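Local atomic coordinates of SeviL (Septifer virgatus, PDB entry 6LF1), a protein that probably acts as a glycan-binding lectin with an all-beta fold of beta-trefoil type. Residues V7-C12 and F47-T52; K11-N16 and D41-S46; K63-N68 and T82-E87. All coordinates share one frame; numbering follows the deposited sequence.

Interaction 1. Residues V7-C12 and F47-T52; sequences VTIGKC and FQKSDT
Gly10 and Phe47 form an antiparallel hydrogen-bonded pair, their CA atoms 5.1 Å apart, with Gly10 N donating to Phe47 O and Phe47 N to Gly10 O, both at 2.9 Å. A side chain on Gly10 would jam against the carbonyl O of Ile9, which accounts for the glycine. Phe47 has CG anti to the backbone N (chi1 -165°), which sets the ring beside Thr8 and Ile9: CD2 lies 3.1 Å from Thr8 O, which approaches obliquely, while Ile9 CD1 meets the ring edge 3.7 Å from CD2. The same ring stacks with that of Tyr56 on strand 56-60. Cys12 SG packs on Phe47 CB at 3.8 Å. Gln48 folds back at chi2, bringing NE2, bonded to Ser46 OG, to 3.7 Å from Gly10 CA. An alanine at Phe47 would keep the backbone pair but would probably open a gap beside Thr8 and Ile9 and leave Tyr56 without its stacking partner. Such a pairing of the chain start with the fourth strand, next to the last strand, 126-130, is consistent with the barrel of a beta-trefoil.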
ATOM      1  N   VAL A   7       3.047   7.650  11.188  1.00 60.19           N
ATOM      2  CA  VAL A   7       2.741   8.976  10.662  1.00 57.89           C
ATOM      3  C   VAL A   7       3.828   9.413   9.677  1.00 54.71           C
ATOM      4  O   VAL A   7       4.696  10.220  10.018  1.00 52.85           O
ATOM      5  CB  VAL A   7       2.590   9.999  11.804  1.00 61.52           C
ATOM      6  CG1 VAL A   7       1.858  11.243  11.313  1.00 58.16           C
ATOM      7  CG2 VAL A   7       1.876   9.368  12.998  1.00 57.44           C
ATOM      8  N   THR A   8       3.766   8.878   8.458  1.00 54.11           N
ATOM      9  CA  THR A   8       4.815   9.104   7.466  1.00 50.54           C
ATOM     10  C   THR A   8       4.924  10.583   7.099  1.00 51.21           C
ATOM     11  O   THR A   8       3.914  11.280   6.960  1.00 53.40           O
ATOM     12  CB  THR A   8       4.529   8.278   6.202  1.00 49.62           C
ATOM     13  OG1 THR A   8       4.431   6.886   6.535  1.00 48.40           O
ATOM     14  CG2 THR A   8       5.629   8.473   5.150  1.00 43.72           C
ATOM     15  N   ILE A   9       6.161  11.062   6.947  1.00 45.24           N
ATOM     16  CA  ILE A   9       6.449  12.399   6.430  1.00 45.64           C
ATOM     17  C   ILE A   9       7.391  12.253   5.241  1.00 44.55           C
ATOM     18  O   ILE A   9       8.439  11.609   5.351  1.00 44.75           O
ATOM     19  CB  ILE A   9       7.070  13.321   7.495  1.00 48.08           C
ATOM     20  CG1 ILE A   9       6.061  13.635   8.601  1.00 48.04           C
ATOM     21  CG2 ILE A   9       7.573  14.613   6.856  1.00 43.65           C
ATOM     22  CD1 ILE A   9       4.859  14.420   8.124  1.00 45.14           C
ATOM     23  N   GLY A  10       7.026  12.861   4.112  1.00 37.80           N
ATOM     24  CA  GLY A  10       7.742  12.685   2.867  1.00 32.62           C
ATOM     25  C   GLY A  10       6.862  12.022   1.820  1.00 30.44           C
ATOM     26  O   GLY A  10       5.631  12.130   1.868  1.00 32.98           O
ATOM     27  N   LYS A  11       7.506  11.298   0.904  1.00 26.48           N
ATOM     28  CA  LYS A  11       6.802  10.684  -0.217  1.00 27.50           C
ATOM     29  C   LYS A  11       6.051   9.431   0.231  1.00 23.55           C
ATOM     30  O   LYS A  11       6.634   8.533   0.846  1.00 23.94           O
ATOM     31  CB  LYS A  11       7.782  10.326  -1.336  1.00 28.08           C
ATOM     32  CG  LYS A  11       8.583  11.504  -1.897  1.00 33.17           C
ATOM     33  CD  LYS A  11       7.799  12.277  -2.951  1.00 35.48           C
ATOM     34  CE  LYS A  11       8.649  13.373  -3.576  1.00 40.51           C
ATOM     35  NZ  LYS A  11       9.121  14.326  -2.536  1.00 43.42           N
ATOM     36  N   CYS A  12       4.769   9.349  -0.133  1.00 24.18           N
ATOM     37  CA  CYS A  12       3.910   8.275   0.355  1.00 20.42           C
ATOM     38  C   CYS A  12       2.775   7.994  -0.626  1.00 22.68           C
ATOM     39  O   CYS A  12       2.392   8.840  -1.435  1.00 22.70           O
ATOM     40  CB  CYS A  12       3.316   8.624   1.720  1.00 24.82           C
ATOM     41  SG  CYS A  12       2.301  10.125   1.672  1.00 30.22           S
ATOM     42  N   PHE A  47       3.672  14.258   1.847  1.00 26.60           N
ATOM     43  CA  PHE A  47       2.953  14.537   3.080  1.00 28.44           C
ATOM     44  C   PHE A  47       3.869  15.353   3.979  1.00 33.42           C
ATOM     45  O   PHE A  47       4.917  14.859   4.408  1.00 36.68           O
ATOM     46  CB  PHE A  47       2.540  13.235   3.762  1.00 31.57           C
ATOM     47  CG  PHE A  47       1.520  13.413   4.828  1.00 32.66           C
ATOM     48  CD1 PHE A  47       0.187  13.574   4.500  1.00 33.93           C
ATOM     49  CD2 PHE A  47       1.889  13.418   6.161  1.00 38.91           C
ATOM     50  CE1 PHE A  47      -0.764  13.739   5.480  1.00 37.15           C
ATOM     51  CE2 PHE A  47       0.939  13.578   7.148  1.00 38.23           C
ATOM     52  CZ  PHE A  47      -0.385  13.737   6.809  1.00 34.27           C
ATOM     53  N   GLN A  48       3.486  16.600   4.259  1.00 30.32           N
ATOM     54  CA  GLN A  48       4.364  17.524   4.959  1.00 30.35           C
ATOM     55  C   GLN A  48       3.627  18.207   6.103  1.00 33.14           C
ATOM     56  O   GLN A  48       2.403  18.354   6.078  1.00 29.42           O
ATOM     57  CB  GLN A  48       4.924  18.581   3.998  1.00 29.60           C
ATOM     58  CG  GLN A  48       5.747  18.010   2.846  1.00 31.23           C
ATOM     59  CD  GLN A  48       7.002  17.283   3.322  1.00 38.34           C
ATOM     60  OE1 GLN A  48       7.491  17.520   4.428  1.00 47.06           O
ATOM     61  NE2 GLN A  48       7.524  16.391   2.485  1.00 41.13           N
ATOM     62  N   LYS A  49       4.384  18.614   7.118  1.00 37.68           N
ATOM     63  CA  LYS A  49       3.812  19.456   8.158  1.00 35.07           C
ATOM     64  C   LYS A  49       3.496  20.825   7.573  1.00 33.12           C
ATOM     65  O   LYS A  49       4.244  21.349   6.746  1.00 33.97           O
ATOM     66  CB  LYS A  49       4.777  19.595   9.342  1.00 37.40           C
ATOM     67  CG  LYS A  49       4.992  18.306  10.142  1.00 37.07           C
ATOM     68  CD  LYS A  49       5.892  18.544  11.356  1.00 43.99           C
ATOM     69  CE  LYS A  49       6.248  17.239  12.064  1.00 50.59           C
ATOM     70  NZ  LYS A  49       7.314  17.421  13.099  1.00 47.63           N
ATOM     71  N   SER A  50       2.377  21.400   7.994  1.00 33.84           N
ATOM     72  CA  SER A  50       1.972  22.708   7.503  1.00 41.51           C
ATOM     73  C   SER A  50       2.586  23.830   8.340  1.00 44.49           C
ATOM     74  O   SER A  50       3.326  23.602   9.300  1.00 45.36           O
ATOM     75  CB  SER A  50       0.453  22.832   7.522  1.00 37.01           C
ATOM     76  OG  SER A  50      -0.011  23.007   8.854  1.00 39.00           O
ATOM     77  N   ASP A  51       2.238  25.068   7.977  1.00 51.29           N
ATOM     78  CA  ASP A  51       2.611  26.243   8.758  1.00 53.45           C
ATOM     79  C   ASP A  51       1.928  26.283  10.120  1.00 54.97           C
ATOM     80  O   ASP A  51       2.391  27.004  11.012  1.00 57.40           O
ATOM     81  CB  ASP A  51       2.269  27.508   7.970  1.00 60.36           C
ATOM     82  CG  ASP A  51       0.890  27.432   7.310  1.00 61.01           C
ATOM     83  OD1 ASP A  51      -0.118  27.191   8.021  1.00 53.56           O
ATOM     84  OD2 ASP A  51       0.817  27.614   6.073  1.00 64.44           O
ATOM     85  N   THR A  52       0.837  25.538  10.298  1.00 52.02           N
ATOM     86  CA  THR A  52       0.108  25.481  11.554  1.00 52.41           C
ATOM     87  C   THR A  52       0.309  24.123  12.207  1.00 53.09           C
ATOM     88  O   THR A  52       0.076  23.092  11.560  1.00 48.77           O
ATOM     89  CB  THR A  52      -1.389  25.731  11.324  1.00 52.87           C
ATOM     90  OG1 THR A  52      -1.566  26.818  10.403  1.00 51.68           O
ATOM     91  CG2 THR A  52      -2.081  26.062  12.635  1.00 50.42           C
TER

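Interaction 2. Residues K11-N16 and D41-S46; sequences KCYIQN and DDQIWS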
ATOM      1  N   LYS A  11       7.506  11.298   0.904  1.00 26.48           N
ATOM      2  CA  LYS A  11       6.802  10.684  -0.217  1.00 27.50           C
ATOM      3  C   LYS A  11       6.051   9.431   0.231  1.00 23.55           C
ATOM      4  O   LYS A  11       6.634   8.533   0.846  1.00 23.94           O
ATOM      5  CB  LYS A  11       7.782  10.326  -1.336  1.00 28.08           C
ATOM      6  CG  LYS A  11       8.583  11.504  -1.897  1.00 33.17           C
ATOM      7  CD  LYS A  11       7.799  12.277  -2.951  1.00 35.48           C
ATOM      8  CE  LYS A  11       8.649  13.373  -3.576  1.00 40.51           C
ATOM      9  NZ  LYS A  11       9.121  14.326  -2.536  1.00 43.42           N
ATOM     10  N   CYS A  12       4.769   9.349  -0.133  1.00 24.18           N
ATOM     11  CA  CYS A  12       3.910   8.275   0.355  1.00 20.42           C
ATOM     12  C   CYS A  12       2.775   7.994  -0.626  1.00 22.68           C
ATOM     13  O   CYS A  12       2.392   8.840  -1.435  1.00 22.70           O
ATOM     14  CB  CYS A  12       3.316   8.624   1.720  1.00 24.82           C
ATOM     15  SG  CYS A  12       2.301  10.125   1.672  1.00 30.22           S
ATOM     16  N   TYR A  13       2.232   6.786  -0.539  1.00 21.57           N
ATOM     17  CA  TYR A  13       0.951   6.484  -1.167  1.00 19.66           C
ATOM     18  C   TYR A  13      -0.145   6.730  -0.143  1.00 19.97           C
ATOM     19  O   TYR A  13       0.094   6.670   1.058  1.00 22.00           O
ATOM     20  CB  TYR A  13       0.888   5.034  -1.647  1.00 18.42           C
ATOM     21  CG  TYR A  13       1.878   4.676  -2.746  1.00 19.10           C
ATOM     22  CD1 TYR A  13       3.165   4.259  -2.437  1.00 21.79           C
ATOM     23  CD2 TYR A  13       1.494   4.705  -4.078  1.00 22.29           C
ATOM     24  CE1 TYR A  13       4.064   3.909  -3.434  1.00 23.75           C
ATOM     25  CE2 TYR A  13       2.385   4.375  -5.092  1.00 22.84           C
ATOM     26  CZ  TYR A  13       3.664   3.972  -4.762  1.00 22.54           C
ATOM     27  OH  TYR A  13       4.543   3.626  -5.760  1.00 24.37           O
ATOM     28  N   ILE A  14      -1.347   7.014  -0.620  1.00 18.21           N
ATOM     29  CA  ILE A  14      -2.494   7.268   0.248  1.00 18.41           C
ATOM     30  C   ILE A  14      -3.600   6.319  -0.203  1.00 20.87           C
ATOM     31  O   ILE A  14      -4.275   6.567  -1.205  1.00 18.61           O
ATOM     32  CB  ILE A  14      -2.937   8.736   0.206  1.00 19.48           C
ATOM     33  CG1 ILE A  14      -1.775   9.620   0.660  1.00 20.05           C
ATOM     34  CG2 ILE A  14      -4.153   8.951   1.103  1.00 21.43           C
ATOM     35  CD1 ILE A  14      -2.058  11.110   0.646  1.00 26.49           C
ATOM     36  N   GLN A  15      -3.795   5.226   0.544  1.00 17.63           N
ATOM     37  CA  GLN A  15      -4.590   4.101   0.077  1.00 18.21           C
ATOM     38  C   GLN A  15      -5.748   3.831   1.034  1.00 18.87           C
ATOM     39  O   GLN A  15      -5.598   3.934   2.256  1.00 20.57           O
ATOM     40  CB  GLN A  15      -3.701   2.871  -0.064  1.00 16.38           C
ATOM     41  CG  GLN A  15      -4.434   1.627  -0.529  1.00 17.38           C
ATOM     42  CD  GLN A  15      -3.461   0.553  -0.976  1.00 22.65           C
ATOM     43  OE1 GLN A  15      -2.631   0.790  -1.850  1.00 19.28           O
ATOM     44  NE2 GLN A  15      -3.541  -0.625  -0.360  1.00 20.26           N
ATOM     45  N   ASN A  16      -6.896   3.476   0.466  1.00 19.19           N
ATOM     46  CA  ASN A  16      -8.133   3.324   1.220  1.00 20.38           C
ATOM     47  C   ASN A  16      -8.314   1.880   1.672  1.00 18.71           C
ATOM     48  O   ASN A  16      -8.123   0.947   0.889  1.00 20.33           O
ATOM     49  CB  ASN A  16      -9.331   3.747   0.374  1.00 22.42           C
ATOM     50  CG  ASN A  16     -10.556   4.056   1.223  1.00 24.61           C
ATOM     51  OD1 ASN A  16     -11.262   3.151   1.672  1.00 23.34           O
ATOM     52  ND2 ASN A  16     -10.804   5.339   1.457  1.00 21.50           N
ATOM     53  N   ASP A  41       3.180   6.099 -10.826  1.00 25.51           N
ATOM     54  CA  ASP A  41       3.935   7.201 -10.225  1.00 28.63           C
ATOM     55  C   ASP A  41       3.064   8.338  -9.718  1.00 24.85           C
ATOM     56  O   ASP A  41       3.449   9.034  -8.770  1.00 25.48           O
ATOM     57  CB  ASP A  41       4.906   7.783 -11.258  1.00 32.05           C
ATOM     58  CG  ASP A  41       6.244   7.112 -11.235  1.00 39.76           C
ATOM     59  OD1 ASP A  41       6.439   6.186 -10.420  1.00 47.28           O
ATOM     60  OD2 ASP A  41       7.103   7.519 -12.031  1.00 37.98           O
ATOM     61  N   ASP A  42       1.923   8.588 -10.353  1.00 22.43           N
ATOM     62  CA  ASP A  42       1.119   9.737  -9.955  1.00 23.77           C
ATOM     63  C   ASP A  42       0.270   9.448  -8.731  1.00 21.46           C
ATOM     64  O   ASP A  42      -0.574  10.265  -8.355  1.00 22.83           O
ATOM     65  CB  ASP A  42       0.254  10.245 -11.119  1.00 26.16           C
ATOM     66  CG  ASP A  42      -0.808   9.263 -11.563  1.00 28.34           C
ATOM     67  OD1 ASP A  42      -0.936   8.176 -10.967  1.00 26.00           O
ATOM     68  OD2 ASP A  42      -1.526   9.587 -12.527  1.00 27.23           O
ATOM     69  N   GLN A  43       0.502   8.311  -8.083  1.00 21.40           N
ATOM     70  CA  GLN A  43      -0.112   8.026  -6.798  1.00 23.60           C
ATOM     71  C   GLN A  43       0.822   8.336  -5.636  1.00 23.21           C
ATOM     72  O   GLN A  43       0.475   8.054  -4.488  1.00 21.91           O
ATOM     73  CB  GLN A  43      -0.562   6.564  -6.748  1.00 21.44           C
ATOM     74  CG  GLN A  43      -1.634   6.205  -7.766  1.00 18.79           C
ATOM     75  CD  GLN A  43      -1.661   4.704  -8.073  1.00 20.78           C
ATOM     76  OE1 GLN A  43      -1.164   3.896  -7.290  1.00 20.42           O
ATOM     77  NE2 GLN A  43      -2.233   4.333  -9.218  1.00 20.36           N
ATOM     78  N   ILE A  44       1.984   8.936  -5.900  1.00 20.45           N
ATOM     79  CA  ILE A  44       2.962   9.250  -4.862  1.00 21.36           C
ATOM     80  C   ILE A  44       2.819  10.715  -4.466  1.00 24.41           C
ATOM     81  O   ILE A  44       3.021  11.620  -5.291  1.00 23.67           O
ATOM     82  CB  ILE A  44       4.391   8.938  -5.331  1.00 24.09           C
ATOM     83  CG1 ILE A  44       4.526   7.441  -5.641  1.00 23.55           C
ATOM     84  CG2 ILE A  44       5.412   9.382  -4.289  1.00 24.61           C
ATOM     85  CD1 ILE A  44       5.879   7.083  -6.247  1.00 28.71           C
ATOM     86  N   TRP A  45       2.520  10.945  -3.192  1.00 23.81           N
ATOM     87  CA  TRP A  45       2.236  12.265  -2.650  1.00 23.97           C
ATOM     88  C   TRP A  45       3.351  12.694  -1.709  1.00 25.04           C
ATOM     89  O   TRP A  45       4.114  11.871  -1.202  1.00 26.07           O
ATOM     90  CB  TRP A  45       0.896  12.262  -1.900  1.00 22.53           C
ATOM     91  CG  TRP A  45      -0.280  11.928  -2.758  1.00 23.52           C
ATOM     92  CD1 TRP A  45      -0.681  10.677  -3.171  1.00 23.56           C
ATOM     93  CD2 TRP A  45      -1.220  12.853  -3.315  1.00 22.95           C
ATOM     94  NE1 TRP A  45      -1.809  10.780  -3.951  1.00 22.31           N
ATOM     95  CE2 TRP A  45      -2.159  12.104  -4.055  1.00 21.42           C
ATOM     96  CE3 TRP A  45      -1.351  14.251  -3.272  1.00 23.77           C
ATOM     97  CZ2 TRP A  45      -3.220  12.697  -4.737  1.00 21.71           C
ATOM     98  CZ3 TRP A  45      -2.410  14.842  -3.945  1.00 21.33           C
ATOM     99  CH2 TRP A  45      -3.337  14.066  -4.667  1.00 23.37           C
ATOM    100  N   SER A  46       3.440  14.005  -1.478  1.00 24.97           N
ATOM    101  CA  SER A  46       4.327  14.558  -0.463  1.00 27.21           C
ATOM    102  C   SER A  46       3.475  14.952   0.737  1.00 26.42           C
ATOM    103  O   SER A  46       2.634  15.850   0.648  1.00 26.38           O
ATOM    104  CB  SER A  46       5.114  15.747  -1.010  1.00 31.40           C
ATOM    105  OG  SER A  46       6.023  16.221  -0.036  1.00 37.18           O
TER
HETATM  106  O   HOH W   1       8.536  14.996   0.203  1.00 33.41           O
HETATM  107  O   HOH W   2       5.023   4.191  -8.458  1.00 32.36           O
HETATM  108  O   HOH W   3      -1.812   7.103  -3.427  1.00 20.95           O
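Cys12 and Trp45 exchange two backbone hydrogen bonds, Cys12 N to Trp45 O at 2.8 Å and Trp45 N to Cys12 O at 2.7 Å; the second is almost straight, at 178°. One residue along, Lys11 and Ser46 make the adjoining non-hydrogen-bonded pair, where Lys11 CA sends a CH...O contact of 3.1 Å to Trp45 O. Two CH-pi contacts carry the apolar packing. Ile44 CG1 sits over a face of the Tyr13 ring, 4.0 Å from its centroid, and Ile14 CD1 lies over the five-membered ring of Trp45, 4.2 Å from the centroid of that ring. Ile44 has CG1 anti to the carbonyl carbon (chi1 -61°), which aims that branch at Tyr13 while CG2 rests against Lys11 CB. Three waters tie the polar groups together: one joins Lys11 NZ to Ser46 OG, another donates to both Tyr13 OH and Asp41 OD1, and the third accepts from Ile14 N and lies 2.7 Å from Gln43 O, to which it can donate. Gln43 OE1 bonds Arg22. Strand 12-16 pairs antiparallel with strand 126-130, whose Phe129 meets the Tyr13 ring; Ile14 is backbone-bonded to Ala23 of strand 22-26, whose O also takes Trp45 NE1, and Phe95 of the second subunit packs on Tyr13.

Interaction 3. Residues K63-N68 and T82-E87; sequences KFLQYN and TLWSLE
Trp84 NE1 points straight at Leu65 O, 3.0 Å away with an N-H...O angle of 179°. The acceptor lies in the indole plane, yet the donor stands 54° above the plane of the Leu65 carbonyl. A water lies 2.8 Å from Leu65 O and also within hydrogen-bonding reach of Thr82 O, and can donate to either, while Thr82 CA adds a CH...O contact of 3.4 Å to Leu65 O. The indole bond probably fixes how far the Trp84 ring can turn. Carbon contacts hold the benzene end of the indole: Leu65 CD2 approaches Trp84 CZ2 to 4.1 Å, and Tyr67 CB lies equally far from CH2. Strands 63-67 and 84-87 run at 77° to each other, so in what is consistent with a beta-trefoil fold a side chain, and not a backbone ladder, joins them. Thr82 has CG2 anti to its carbonyl carbon, which wedges the methyl between Phe64 CB at 3.7 Å and Gln66 CB at 3.8 Å, while its OG1 bonds Gln79 O. Further out, Gln66 is held by Thr81 OG1 and Met74 O. The backbones of Leu65 and Trp84 are bonded to Ile58 and Tyr56 of strand 56-60, and the side chains of Leu65 and Trp84 both touch Ile58.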
ATOM      1  N   LYS A  63       1.462  21.263  -6.278  1.00 30.61           N
ATOM      2  CA  LYS A  63       0.100  21.635  -5.919  1.00 27.76           C
ATOM      3  C   LYS A  63      -0.279  20.949  -4.612  1.00 30.90           C
ATOM      4  O   LYS A  63       0.456  20.103  -4.102  1.00 27.81           O
ATOM      5  CB  LYS A  63      -0.901  21.255  -7.012  1.00 28.47           C
ATOM      6  CG  LYS A  63      -0.689  21.941  -8.352  1.00 32.93           C
ATOM      7  CD  LYS A  63      -1.970  21.867  -9.163  1.00 32.66           C
ATOM      8  CE  LYS A  63      -1.746  22.213 -10.620  1.00 36.65           C
ATOM      9  NZ  LYS A  63      -1.155  23.563 -10.755  1.00 42.92           N
ATOM     10  N   PHE A  64      -1.453  21.306  -4.084  1.00 28.48           N
ATOM     11  CA  PHE A  64      -1.894  20.847  -2.772  1.00 26.32           C
ATOM     12  C   PHE A  64      -3.348  20.410  -2.805  1.00 27.40           C
ATOM     13  O   PHE A  64      -4.196  21.094  -3.375  1.00 30.10           O
ATOM     14  CB  PHE A  64      -1.748  21.948  -1.716  1.00 27.98           C
ATOM     15  CG  PHE A  64      -0.354  22.449  -1.559  1.00 31.32           C
ATOM     16  CD1 PHE A  64       0.547  21.778  -0.751  1.00 33.71           C
ATOM     17  CD2 PHE A  64       0.064  23.584  -2.229  1.00 31.46           C
ATOM     18  CE1 PHE A  64       1.836  22.233  -0.605  1.00 35.30           C
ATOM     19  CE2 PHE A  64       1.351  24.042  -2.087  1.00 34.22           C
ATOM     20  CZ  PHE A  64       2.241  23.367  -1.276  1.00 38.23           C
ATOM     21  N   LEU A  65      -3.642  19.293  -2.140  1.00 26.55           N
ATOM     22  CA  LEU A  65      -5.012  18.804  -2.048  1.00 25.06           C
ATOM     23  C   LEU A  65      -5.846  19.702  -1.140  1.00 25.84           C
ATOM     24  O   LEU A  65      -5.453  19.998  -0.009  1.00 28.52           O
ATOM     25  CB  LEU A  65      -5.019  17.367  -1.516  1.00 26.59           C
ATOM     26  CG  LEU A  65      -6.373  16.656  -1.516  1.00 24.80           C
ATOM     27  CD1 LEU A  65      -6.772  16.275  -2.932  1.00 24.79           C
ATOM     28  CD2 LEU A  65      -6.337  15.418  -0.627  1.00 24.32           C
ATOM     29  N   GLN A  66      -6.998  20.146  -1.633  1.00 23.73           N
ATOM     30  CA  GLN A  66      -7.848  21.045  -0.869  1.00 27.42           C
ATOM     31  C   GLN A  66      -9.302  20.598  -0.953  1.00 27.14           C
ATOM     32  O   GLN A  66      -9.697  19.794  -1.806  1.00 27.56           O
ATOM     33  CB  GLN A  66      -7.718  22.494  -1.365  1.00 27.35           C
ATOM     34  CG  GLN A  66      -8.322  22.710  -2.735  1.00 30.80           C
ATOM     35  CD  GLN A  66      -8.597  24.181  -3.056  1.00 31.00           C
ATOM     36  OE1 GLN A  66      -9.131  24.925  -2.228  1.00 30.94           O
ATOM     37  NE2 GLN A  66      -8.225  24.601  -4.259  1.00 30.51           N
ATOM     38  N   TYR A  67     -10.111  21.154  -0.061  1.00 24.14           N
ATOM     39  CA  TYR A  67     -11.557  20.988  -0.095  1.00 23.52           C
ATOM     40  C   TYR A  67     -12.180  22.354   0.126  1.00 25.68           C
ATOM     41  O   TYR A  67     -11.897  23.004   1.133  1.00 27.33           O
ATOM     42  CB  TYR A  67     -12.032  20.002   0.969  1.00 27.48           C
ATOM     43  CG  TYR A  67     -13.535  19.865   1.015  1.00 28.66           C
ATOM     44  CD1 TYR A  67     -14.253  19.459  -0.108  1.00 25.87           C
ATOM     45  CD2 TYR A  67     -14.240  20.137   2.179  1.00 29.04           C
ATOM     46  CE1 TYR A  67     -15.625  19.331  -0.067  1.00 27.98           C
ATOM     47  CE2 TYR A  67     -15.618  20.009   2.229  1.00 29.12           C
ATOM     48  CZ  TYR A  67     -16.300  19.609   1.097  1.00 29.13           C
ATOM     49  OH  TYR A  67     -17.667  19.484   1.137  1.00 33.04           O
ATOM     50  N   ASN A  68     -13.017  22.796  -0.813  1.00 24.15           N
ATOM     51  CA  ASN A  68     -13.539  24.155  -0.772  1.00 26.32           C
ATOM     52  C   ASN A  68     -14.981  24.223  -0.281  1.00 28.66           C
ATOM     53  O   ASN A  68     -15.659  25.230  -0.506  1.00 27.86           O
ATOM     54  CB  ASN A  68     -13.408  24.808  -2.152  1.00 23.30           C
ATOM     55  CG  ASN A  68     -14.328  24.183  -3.188  1.00 25.43           C
ATOM     56  OD1 ASN A  68     -15.092  23.265  -2.889  1.00 25.44           O
ATOM     57  ND2 ASN A  68     -14.271  24.701  -4.412  1.00 22.67           N
ATOM     58  N   THR A  82      -6.172  23.841   2.288  1.00 29.17           N
ATOM     59  CA  THR A  82      -5.260  22.730   2.054  1.00 25.12           C
ATOM     60  C   THR A  82      -4.791  22.073   3.346  1.00 27.17           C
ATOM     61  O   THR A  82      -3.937  21.183   3.288  1.00 28.09           O
ATOM     62  CB  THR A  82      -4.029  23.186   1.242  1.00 28.29           C
ATOM     63  OG1 THR A  82      -3.222  24.087   2.010  1.00 28.70           O
ATOM     64  CG2 THR A  82      -4.439  23.865  -0.051  1.00 27.00           C
ATOM     65  N   LEU A  83      -5.319  22.483   4.501  1.00 26.77           N
ATOM     66  CA  LEU A  83      -4.861  21.959   5.783  1.00 29.28           C
ATOM     67  C   LEU A  83      -5.718  20.776   6.219  1.00 25.75           C
ATOM     68  O   LEU A  83      -6.948  20.861   6.229  1.00 27.87           O
ATOM     69  CB  LEU A  83      -4.888  23.052   6.853  1.00 30.73           C
ATOM     70  CG  LEU A  83      -4.015  24.282   6.589  1.00 34.64           C
ATOM     71  CD1 LEU A  83      -4.073  25.233   7.778  1.00 35.44           C
ATOM     72  CD2 LEU A  83      -2.586  23.892   6.300  1.00 33.85           C
ATOM     73  N   TRP A  84      -5.054  19.678   6.601  1.00 25.97           N
ATOM     74  CA  TRP A  84      -5.696  18.426   6.976  1.00 27.15           C
ATOM     75  C   TRP A  84      -5.129  17.939   8.298  1.00 25.90           C
ATOM     76  O   TRP A  84      -3.922  18.039   8.529  1.00 28.67           O
ATOM     77  CB  TRP A  84      -5.475  17.333   5.917  1.00 27.44           C
ATOM     78  CG  TRP A  84      -5.997  17.696   4.560  1.00 25.47           C
ATOM     79  CD1 TRP A  84      -5.342  18.402   3.592  1.00 26.58           C
ATOM     80  CD2 TRP A  84      -7.290  17.391   4.031  1.00 24.31           C
ATOM     81  NE1 TRP A  84      -6.150  18.552   2.490  1.00 24.26           N
ATOM     82  CE2 TRP A  84      -7.350  17.939   2.734  1.00 25.23           C
ATOM     83  CE3 TRP A  84      -8.408  16.702   4.525  1.00 23.45           C
ATOM     84  CZ2 TRP A  84      -8.479  17.815   1.922  1.00 24.06           C
ATOM     85  CZ3 TRP A  84      -9.523  16.581   3.721  1.00 27.08           C
ATOM     86  CH2 TRP A  84      -9.552  17.141   2.433  1.00 23.86           C
ATOM     87  N   SER A  85      -5.995  17.416   9.157  1.00 28.41           N
ATOM     88  CA  SER A  85      -5.537  16.758  10.370  1.00 30.05           C
ATOM     89  C   SER A  85      -5.749  15.258  10.241  1.00 30.64           C
ATOM     90  O   SER A  85      -6.552  14.791   9.427  1.00 30.12           O
ATOM     91  CB  SER A  85      -6.245  17.308  11.622  1.00 29.81           C
ATOM     92  OG  SER A  85      -7.624  16.958  11.697  1.00 33.06           O
ATOM     93  N   LEU A  86      -5.008  14.506  11.055  1.00 30.54           N
ATOM     94  CA  LEU A  86      -5.093  13.052  11.107  1.00 28.34           C
ATOM     95  C   LEU A  86      -5.872  12.622  12.341  1.00 30.49           C
ATOM     96  O   LEU A  86      -5.607  13.106  13.447  1.00 34.02           O
ATOM     97  CB  LEU A  86      -3.697  12.426  11.143  1.00 28.94           C
ATOM     98  CG  LEU A  86      -2.854  12.509   9.869  1.00 33.00           C
ATOM     99  CD1 LEU A  86      -1.403  12.223  10.176  1.00 35.74           C
ATOM    100  CD2 LEU A  86      -3.368  11.514   8.873  1.00 33.75           C
ATOM    101  N   GLU A  87      -6.811  11.703  12.156  1.00 30.76           N
ATOM    102  CA  GLU A  87      -7.543  11.085  13.255  1.00 33.27           C
ATOM    103  C   GLU A  87      -7.413   9.572  13.134  1.00 30.75           C
ATOM    104  O   GLU A  87      -7.915   8.981  12.173  1.00 30.39           O
ATOM    105  CB  GLU A  87      -9.015  11.510  13.246  1.00 33.62           C
ATOM    106  CG  GLU A  87      -9.229  13.008  13.508  1.00 42.56           C
ATOM    107  CD  GLU A  87     -10.674  13.359  13.879  1.00 44.80           C
ATOM    108  OE1 GLU A  87     -11.594  12.560  13.589  1.00 41.91           O
ATOM    109  OE2 GLU A  87     -10.886  14.441  14.470  1.00 45.18           O
TER
HETATM  110  O   HOH W   4      -2.958  19.853   1.188  1.00 25.52           O

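In the fold
Interactions 1 and 2 read as one continuous pairing, which runs from Gly10 with Phe47 through Lys11 with Ser46 to Cys12 with Trp45; the chain turns a corner at the shared residue Lys11, and the two centres lie about 12 Å apart. Interaction 3 follows in series, opening after interaction 1 has closed, its centre about 11 Å from that of interaction 1, and touches it directly: Phe47 CZ and Val7 CG1 both pack on Leu86 CD1, at 3.8 Å and 3.6 Å, and Ser50 CB reaches Leu83 CD2 at 3.4 Å. Interactions 2 and 3 lie on opposite sides of the chain's centre without touching, their centres about 14 Å and nearest atoms about 4 Å apart. All three reach the four-stranded sheet holding strands 45-49, 56-60 and 63-67.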